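Local coordinates for papain inhibitor (Streptomyces mobaraensis, PDB 5NTB), which is a stress protein made under heat stress that inhibits papain, bromelain and bovine trypsin and serves as a glutamine and lysine donor for transglutaminase, at residues G21-I27 and V71-C75; I37-W41 and T105-V109. One frame throughout, in Å; residues are numbered along the deposited sequence.

Contact 1: residues G21-I27 and V71-C75; sequences GACGTPI and VRDKC
The backbones of A22 and D73 come within 4.6 Å of each other at CA, where a type I beta turn from G21 to G24 settles on the end of strand 65-75. No backbone-to-backbone hydrogen bond joins the two segments directly; water 1 instead accepts from T25 N and donates to R72 O at 2.6 Å. The direct bond is A22 N to D73 OD1, 2.8 Å long with an N-H...O angle of 152°. D73 has CG anti to its own N (chi1 -153°), which swings the carboxylate to the A22 amide of the turn. There OD1 is gripped from opposite faces of the carboxylate plane by A22 N and K74 N, while OD2 is hydrogen-bonded to Y15 OH and lies 3.5 Å from I27 CD1. An alanine in place of D73 would probably leave the A22 and K74 amides and the Y15 hydroxyl without this shared partner. Beside this, A22 CB meets K74 CB at 3.6 Å, and C23 SG, disulfide-bonded to C53, rests against the R72 carbonyl. Water 2 links T25 OG1 to R72 NH1. A side-chain carboxylate and two bridging waters thus tie the turn and the following T25 to a strand of the double-psi beta-barrel, the fold of this family.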
ATOM      1  N   GLY A  21      -1.315  12.438  -1.956  1.00 15.57           N
ATOM      2  CA  GLY A  21      -0.923  11.228  -2.648  1.00 13.36           C
ATOM      3  C   GLY A  21      -1.362  11.242  -4.105  1.00 14.09           C
ATOM      4  O   GLY A  21      -1.969  12.186  -4.607  1.00 16.40           O
ATOM      5  N   ALA A  22      -1.029  10.161  -4.801  1.00 13.40           N
ATOM      6  CA  ALA A  22      -1.375  10.059  -6.214  1.00 14.45           C
ATOM      7  C   ALA A  22      -2.875   9.989  -6.438  1.00 12.98           C
ATOM      8  O   ALA A  22      -3.337  10.214  -7.566  1.00 14.55           O
ATOM      9  CB  ALA A  22      -0.708   8.831  -6.829  1.00 14.32           C
ATOM     10  N   CYS A  23      -3.649   9.687  -5.400  1.00 14.03           N
ATOM     11  CA  CYS A  23      -5.095   9.759  -5.533  1.00 13.93           C
ATOM     12  C   CYS A  23      -5.606  11.187  -5.420  1.00 15.34           C
ATOM     13  O   CYS A  23      -6.793  11.427  -5.669  1.00 16.21           O
ATOM     14  CB  CYS A  23      -5.770   8.873  -4.481  1.00 13.50           C
ATOM     15  SG  CYS A  23      -5.533   7.093  -4.795  1.00 17.39           S
ATOM     16  N   GLY A  24      -4.738  12.139  -5.077  1.00 14.75           N
ATOM     17  CA  GLY A  24      -5.169  13.520  -4.979  1.00 15.87           C
ATOM     18  C   GLY A  24      -5.798  13.888  -3.661  1.00 17.21           C
ATOM     19  O   GLY A  24      -6.485  14.914  -3.577  1.00 19.44           O
ATOM     20  N   THR A  25      -5.602  13.085  -2.627  1.00 16.94           N
ATOM     21  CA  THR A  25      -6.166  13.378  -1.327  1.00 17.39           C
ATOM     22  C   THR A  25      -5.054  13.619  -0.310  1.00 15.07           C
ATOM     23  O   THR A  25      -3.924  13.152  -0.496  1.00 15.70           O
ATOM     24  CB  THR A  25      -7.067  12.234  -0.844  1.00 20.63           C
ATOM     25  OG1 THR A  25      -6.271  11.067  -0.591  1.00 22.29           O
ATOM     26  CG2 THR A  25      -8.120  11.907  -1.891  1.00 28.37           C
ATOM     27  N   PRO A  26      -5.337  14.364   0.755  1.00 17.13           N
ATOM     28  CA  PRO A  26      -4.289  14.672   1.737  1.00 18.74           C
ATOM     29  C   PRO A  26      -3.916  13.445   2.551  1.00 18.29           C
ATOM     30  O   PRO A  26      -4.780  12.738   3.071  1.00 20.83           O
ATOM     31  CB  PRO A  26      -4.934  15.755   2.611  1.00 19.35           C
ATOM     32  CG  PRO A  26      -6.397  15.537   2.464  1.00 23.78           C
ATOM     33  CD  PRO A  26      -6.587  15.095   1.044  1.00 19.80           C
ATOM     34  N   ILE A  27      -2.612  13.200   2.663  1.00 15.88           N
ATOM     35  CA  ILE A  27      -2.104  12.059   3.406  1.00 14.95           C
ATOM     36  C   ILE A  27      -1.017  12.525   4.362  1.00 15.85           C
ATOM     37  O   ILE A  27      -0.304  13.503   4.113  1.00 16.94           O
ATOM     38  CB  ILE A  27      -1.563  10.954   2.476  1.00 15.99           C
ATOM     39  CG1 ILE A  27      -0.334  11.440   1.703  1.00 16.10           C
ATOM     40  CG2 ILE A  27      -2.652  10.478   1.535  1.00 17.94           C
ATOM     41  CD1 ILE A  27       0.414  10.312   0.976  1.00 21.08           C
ATOM     42  N   VAL A  71      -5.883   2.138  -0.098  1.00 11.30           N
ATOM     43  CA  VAL A  71      -4.978   2.602  -1.147  1.00 12.26           C
ATOM     44  C   VAL A  71      -5.136   4.108  -1.284  1.00 15.15           C
ATOM     45  O   VAL A  71      -6.226   4.604  -1.587  1.00 14.96           O
ATOM     46  CB  VAL A  71      -5.273   1.910  -2.483  1.00 11.02           C
ATOM     47  CG1 VAL A  71      -4.403   2.504  -3.582  1.00 13.43           C
ATOM     48  CG2 VAL A  71      -5.098   0.395  -2.364  1.00 14.05           C
ATOM     49  N   ARG A  72      -4.046   4.843  -1.097  1.00 12.01           N
ATOM     50  CA  ARG A  72      -4.083   6.296  -1.201  1.00 10.84           C
ATOM     51  C   ARG A  72      -2.974   6.866  -2.066  1.00 13.09           C
ATOM     52  O   ARG A  72      -2.938   8.082  -2.276  1.00 15.30           O
ATOM     53  CB  ARG A  72      -3.995   6.938   0.189  1.00 13.68           C
ATOM     54  CG  ARG A  72      -5.103   6.507   1.116  1.00 14.66           C
ATOM     55  CD  ARG A  72      -5.934   7.684   1.539  1.00 27.56           C
ATOM     56  NE  ARG A  72      -6.972   7.346   2.511  1.00 25.95           N
ATOM     57  CZ  ARG A  72      -8.239   7.096   2.206  1.00 28.33           C
ATOM     58  NH1 ARG A  72      -8.647   7.130   0.944  1.00 32.75           N
ATOM     59  NH2 ARG A  72      -9.107   6.824   3.171  1.00 26.93           N
ATOM     60  N   ASP A  73      -2.066   6.042  -2.571  1.00 11.39           N
ATOM     61  CA  ASP A  73      -0.879   6.595  -3.202  1.00 12.24           C
ATOM     62  C   ASP A  73      -0.300   5.555  -4.144  1.00 12.01           C
ATOM     63  O   ASP A  73      -0.697   4.385  -4.139  1.00 11.27           O
ATOM     64  CB  ASP A  73       0.133   7.011  -2.131  1.00 10.24           C
ATOM     65  CG  ASP A  73       1.072   8.138  -2.566  1.00 12.26           C
ATOM     66  OD1 ASP A  73       1.067   8.562  -3.735  1.00 13.67           O
ATOM     67  OD2 ASP A  73       1.862   8.570  -1.694  1.00 13.10           O
ATOM     68  N   LYS A  74       0.646   6.011  -4.956  1.00 10.72           N
ATOM     69  CA  LYS A  74       1.347   5.211  -5.948  1.00 14.27           C
ATOM     70  C   LYS A  74       2.813   5.142  -5.562  1.00 14.54           C
ATOM     71  O   LYS A  74       3.387   6.137  -5.120  1.00 17.19           O
ATOM     72  CB  LYS A  74       1.197   5.846  -7.331  1.00 15.51           C
ATOM     73  CG  LYS A  74       1.916   5.157  -8.489  1.00 18.51           C
ATOM     74  CD  LYS A  74       1.407   5.788  -9.778  1.00 22.29           C
ATOM     75  CE  LYS A  74       2.283   5.536 -10.973  1.00 35.71           C
ATOM     76  NZ  LYS A  74       1.745   6.368 -12.089  1.00 29.73           N
ATOM     77  N   CYS A  75       3.423   3.966  -5.731  1.00 14.37           N
ATOM     78  CA  CYS A  75       4.853   3.778  -5.506  1.00 13.91           C
ATOM     79  C   CYS A  75       5.517   3.572  -6.860  1.00 17.19           C
ATOM     80  O   CYS A  75       5.476   2.457  -7.408  1.00 19.12           O
ATOM     81  CB  CYS A  75       5.090   2.573  -4.592  1.00 19.22           C
ATOM     82  SG  CYS A  75       6.829   2.245  -4.274  1.00 22.52           S
TER
HETATM   83  O   HOH W   1      -3.845  10.561  -2.065  1.00 15.54           O
HETATM   84  O   HOH W   2      -7.037   8.473  -1.276  1.00 31.87           O

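Contact 2: residues I37-W41 and T105-V109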
ATOM      1  N   ILE A  37       0.648   1.780  -3.771  1.00 12.69           N
ATOM      2  CA  ILE A  37       0.580   0.591  -4.618  1.00 12.03           C
ATOM      3  C   ILE A  37       1.553   0.722  -5.788  1.00 12.86           C
ATOM      4  O   ILE A  37       1.650   1.796  -6.401  1.00 13.38           O
ATOM      5  CB  ILE A  37      -0.862   0.375  -5.102  1.00 11.49           C
ATOM      6  CG1 ILE A  37      -1.760  -0.015  -3.928  1.00 12.91           C
ATOM      7  CG2 ILE A  37      -0.947  -0.644  -6.262  1.00 12.40           C
ATOM      8  CD1 ILE A  37      -1.383  -1.321  -3.252  1.00 14.24           C
ATOM      9  N   PRO A  38       2.287  -0.340  -6.129  1.00 12.01           N
ATOM     10  CA  PRO A  38       3.246  -0.268  -7.243  1.00 11.75           C
ATOM     11  C   PRO A  38       2.621   0.214  -8.543  1.00 10.77           C
ATOM     12  O   PRO A  38       1.470  -0.104  -8.865  1.00 13.72           O
ATOM     13  CB  PRO A  38       3.737  -1.713  -7.391  1.00 17.27           C
ATOM     14  CG  PRO A  38       3.393  -2.387  -6.148  1.00 16.23           C
ATOM     15  CD  PRO A  38       2.342  -1.620  -5.409  1.00 12.80           C
ATOM     16  N   ALA A  39       3.442   0.928  -9.326  1.00 15.15           N
ATOM     17  CA  ALA A  39       2.955   1.597 -10.526  1.00 17.05           C
ATOM     18  C   ALA A  39       2.351   0.624 -11.530  1.00 14.91           C
ATOM     19  O   ALA A  39       1.463   1.009 -12.292  1.00 17.23           O
ATOM     20  CB  ALA A  39       4.088   2.387 -11.184  1.00 20.56           C
ATOM     21  N   ALA A  40       2.785  -0.638 -11.530  1.00 15.11           N
ATOM     22  CA  ALA A  40       2.302  -1.582 -12.534  1.00 17.15           C
ATOM     23  C   ALA A  40       0.805  -1.856 -12.429  1.00 14.56           C
ATOM     24  O   ALA A  40       0.213  -2.372 -13.386  1.00 17.17           O
ATOM     25  CB  ALA A  40       3.079  -2.892 -12.437  1.00 18.32           C
ATOM     26  N   TRP A  41       0.169  -1.488 -11.317  1.00 13.87           N
ATOM     27  CA  TRP A  41      -1.259  -1.697 -11.147  1.00 13.21           C
ATOM     28  C   TRP A  41      -2.095  -0.502 -11.574  1.00 14.68           C
ATOM     29  O   TRP A  41      -3.320  -0.625 -11.642  1.00 14.98           O
ATOM     30  CB  TRP A  41      -1.570  -2.020  -9.687  1.00 14.50           C
ATOM     31  CG  TRP A  41      -0.880  -3.259  -9.223  1.00 13.16           C
ATOM     32  CD1 TRP A  41       0.259  -3.343  -8.472  1.00 16.33           C
ATOM     33  CD2 TRP A  41      -1.287  -4.604  -9.496  1.00 12.12           C
ATOM     34  NE1 TRP A  41       0.590  -4.669  -8.267  1.00 13.03           N
ATOM     35  CE2 TRP A  41      -0.343  -5.458  -8.891  1.00 12.44           C
ATOM     36  CE3 TRP A  41      -2.350  -5.169 -10.210  1.00 14.67           C
ATOM     37  CZ2 TRP A  41      -0.445  -6.854  -8.966  1.00 13.29           C
ATOM     38  CZ3 TRP A  41      -2.449  -6.549 -10.273  1.00 15.34           C
ATOM     39  CH2 TRP A  41      -1.505  -7.372  -9.657  1.00 18.23           C
ATOM     40  N   THR A 105       2.267 -11.319   2.757  0.52 16.63           N
ATOM     41  CA  THR A 105       1.221 -11.595   1.798  0.52 14.26           C
ATOM     42  C   THR A 105       0.263 -10.418   1.808  0.52 14.87           C
ATOM     43  O   THR A 105       0.043  -9.788   2.848  0.52 15.52           O
ATOM     44  CB  THR A 105       0.484 -12.889   2.129  0.52 18.41           C
ATOM     45  OG1 THR A 105      -0.332 -12.678   3.282  0.52 21.37           O
ATOM     46  CG2 THR A 105       1.487 -14.045   2.407  0.52 21.74           C
ATOM     47  N   TRP A 106      -0.286 -10.104   0.643  1.00 15.46           N
ATOM     48  CA  TRP A 106      -1.245  -9.015   0.566  1.00 12.65           C
ATOM     49  C   TRP A 106      -2.220  -9.262  -0.564  1.00 13.17           C
ATOM     50  O   TRP A 106      -1.949 -10.021  -1.495  1.00 15.09           O
ATOM     51  CB  TRP A 106      -0.547  -7.645   0.423  1.00 14.16           C
ATOM     52  CG  TRP A 106       0.218  -7.393  -0.840  1.00 13.60           C
ATOM     53  CD1 TRP A 106       1.524  -7.713  -1.093  1.00 13.45           C
ATOM     54  CD2 TRP A 106      -0.264  -6.720  -2.004  1.00 11.96           C
ATOM     55  NE1 TRP A 106       1.882  -7.276  -2.354  1.00 13.49           N
ATOM     56  CE2 TRP A 106       0.801  -6.666  -2.932  1.00 12.56           C
ATOM     57  CE3 TRP A 106      -1.490  -6.141  -2.346  1.00 13.50           C
ATOM     58  CZ2 TRP A 106       0.673  -6.075  -4.190  1.00 11.85           C
ATOM     59  CZ3 TRP A 106      -1.621  -5.545  -3.595  1.00 14.02           C
ATOM     60  CH2 TRP A 106      -0.533  -5.506  -4.501  1.00 13.77           C
ATOM     61  N   LYS A 107      -3.373  -8.607  -0.467  1.00 13.00           N
ATOM     62  CA  LYS A 107      -4.373  -8.708  -1.514  1.00 12.89           C
ATOM     63  C   LYS A 107      -5.151  -7.410  -1.540  1.00 12.50           C
ATOM     64  O   LYS A 107      -5.320  -6.749  -0.507  1.00 13.52           O
ATOM     65  CB  LYS A 107      -5.326  -9.895  -1.304  1.00 16.94           C
ATOM     66  CG  LYS A 107      -6.148  -9.802  -0.028  1.00 17.39           C
ATOM     67  CD  LYS A 107      -7.136 -10.958   0.041  1.00 23.15           C
ATOM     68  CE  LYS A 107      -7.968 -10.883   1.293  1.00 22.64           C
ATOM     69  NZ  LYS A 107      -8.991 -11.987   1.324  1.00 26.80           N
ATOM     70  N   PHE A 108      -5.592  -7.044  -2.735  1.00 13.74           N
ATOM     71  CA  PHE A 108      -6.584  -5.991  -2.891  1.00 11.41           C
ATOM     72  C   PHE A 108      -7.934  -6.463  -2.374  1.00 16.08           C
ATOM     73  O   PHE A 108      -8.350  -7.595  -2.644  1.00 15.06           O
ATOM     74  CB  PHE A 108      -6.734  -5.609  -4.362  1.00 13.08           C
ATOM     75  CG  PHE A 108      -5.507  -4.986  -4.974  1.00 12.95           C
ATOM     76  CD1 PHE A 108      -5.144  -3.687  -4.652  1.00 14.11           C
ATOM     77  CD2 PHE A 108      -4.755  -5.675  -5.911  1.00 15.15           C
ATOM     78  CE1 PHE A 108      -4.029  -3.097  -5.237  1.00 14.11           C
ATOM     79  CE2 PHE A 108      -3.645  -5.088  -6.511  1.00 17.74           C
ATOM     80  CZ  PHE A 108      -3.288  -3.790  -6.170  1.00 14.64           C
ATOM     81  N   VAL A 109      -8.640  -5.577  -1.670  1.00 15.61           N
ATOM     82  CA  VAL A 109     -10.000  -5.859  -1.207  1.00 16.06           C
ATOM     83  C   VAL A 109     -10.906  -4.660  -1.447  1.00 21.03           C
ATOM     84  O   VAL A 109     -10.454  -3.537  -1.670  1.00 16.66           O
ATOM     85  CB  VAL A 109     -10.056  -6.228   0.289  1.00 17.63           C
ATOM     86  CG1 VAL A 109      -9.296  -7.513   0.564  1.00 16.31           C
ATOM     87  CG2 VAL A 109      -9.515  -5.085   1.132  1.00 19.86           C
TER
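F108 presents its edge to one face of the W41 indole, CE2 lying 3.8 Å from W41 CD2, in the buried interior of the double-psi beta-barrel. W106 completes an aromatic cluster. Strand 104-109 sends both W106 and F108 inward, to meet I37 near the end of strand 35-38 and W41 on the 3-10 turn that follows it. The tight part surrounds F108. Its ring makes an edge-to-face pair with the W41 five-membered ring, centroids 5.2 Å apart and planes at 73°, and one of its own faces is covered near the rim by W106 CZ3. From the side of strand 35-38, I37 CG2 reaches the F108 edge in the ring plane, 3.9 Å from CZ, and I37 CD1 lies 3.8 Å from CE1. With CG1 anti to its carbonyl carbon (chi1 -68°), I37 can lay both branches against this one ring. F108 is thereby wedged between the indoles and the isoleucine, which probably restricts its rotation.

The looser part is the W41-W106 pair, an offset edge-to-face contact with the edge of W106 toward the face of W41, centroids 5.9 Å apart and planes at 81°. W41 is itself partly exposed, and the 3-10 turn carrying it includes the exposed A40; a sulfate ion lies about 6 Å from the W41 side chain. Both indole nitrogens donate hydrogen bonds to backbone carbonyls outside the two segments, W41 NE1 to that of R80 and W106 NE1 to that of T81, which helps fix how the rings are turned. At the edge of the W106 ring, CH2 comes to 4.0 Å from W41 NE1.

How the contacts relate
Strands 65-75 and 35-38, parallel neighbours in the barrel sheet, join the two contacts, whose centres lie 14 Å apart. The junction is I37: its N is 3.0 Å from D73 O and its O 2.9 Å from C75 N, both probable hydrogen bonds, so the strand that receives the turn in contact 1 also pairs with the strand that feeds the aromatic cluster of contact 2. Packing adds to this, V71 CG1 meeting I37 CG1 at 3.7 Å and K74 CE meeting A39 CB at 3.6 Å. Contact 1 is partly buried and bridged by water, whereas contact 2 is apolar and nearer the chain centre.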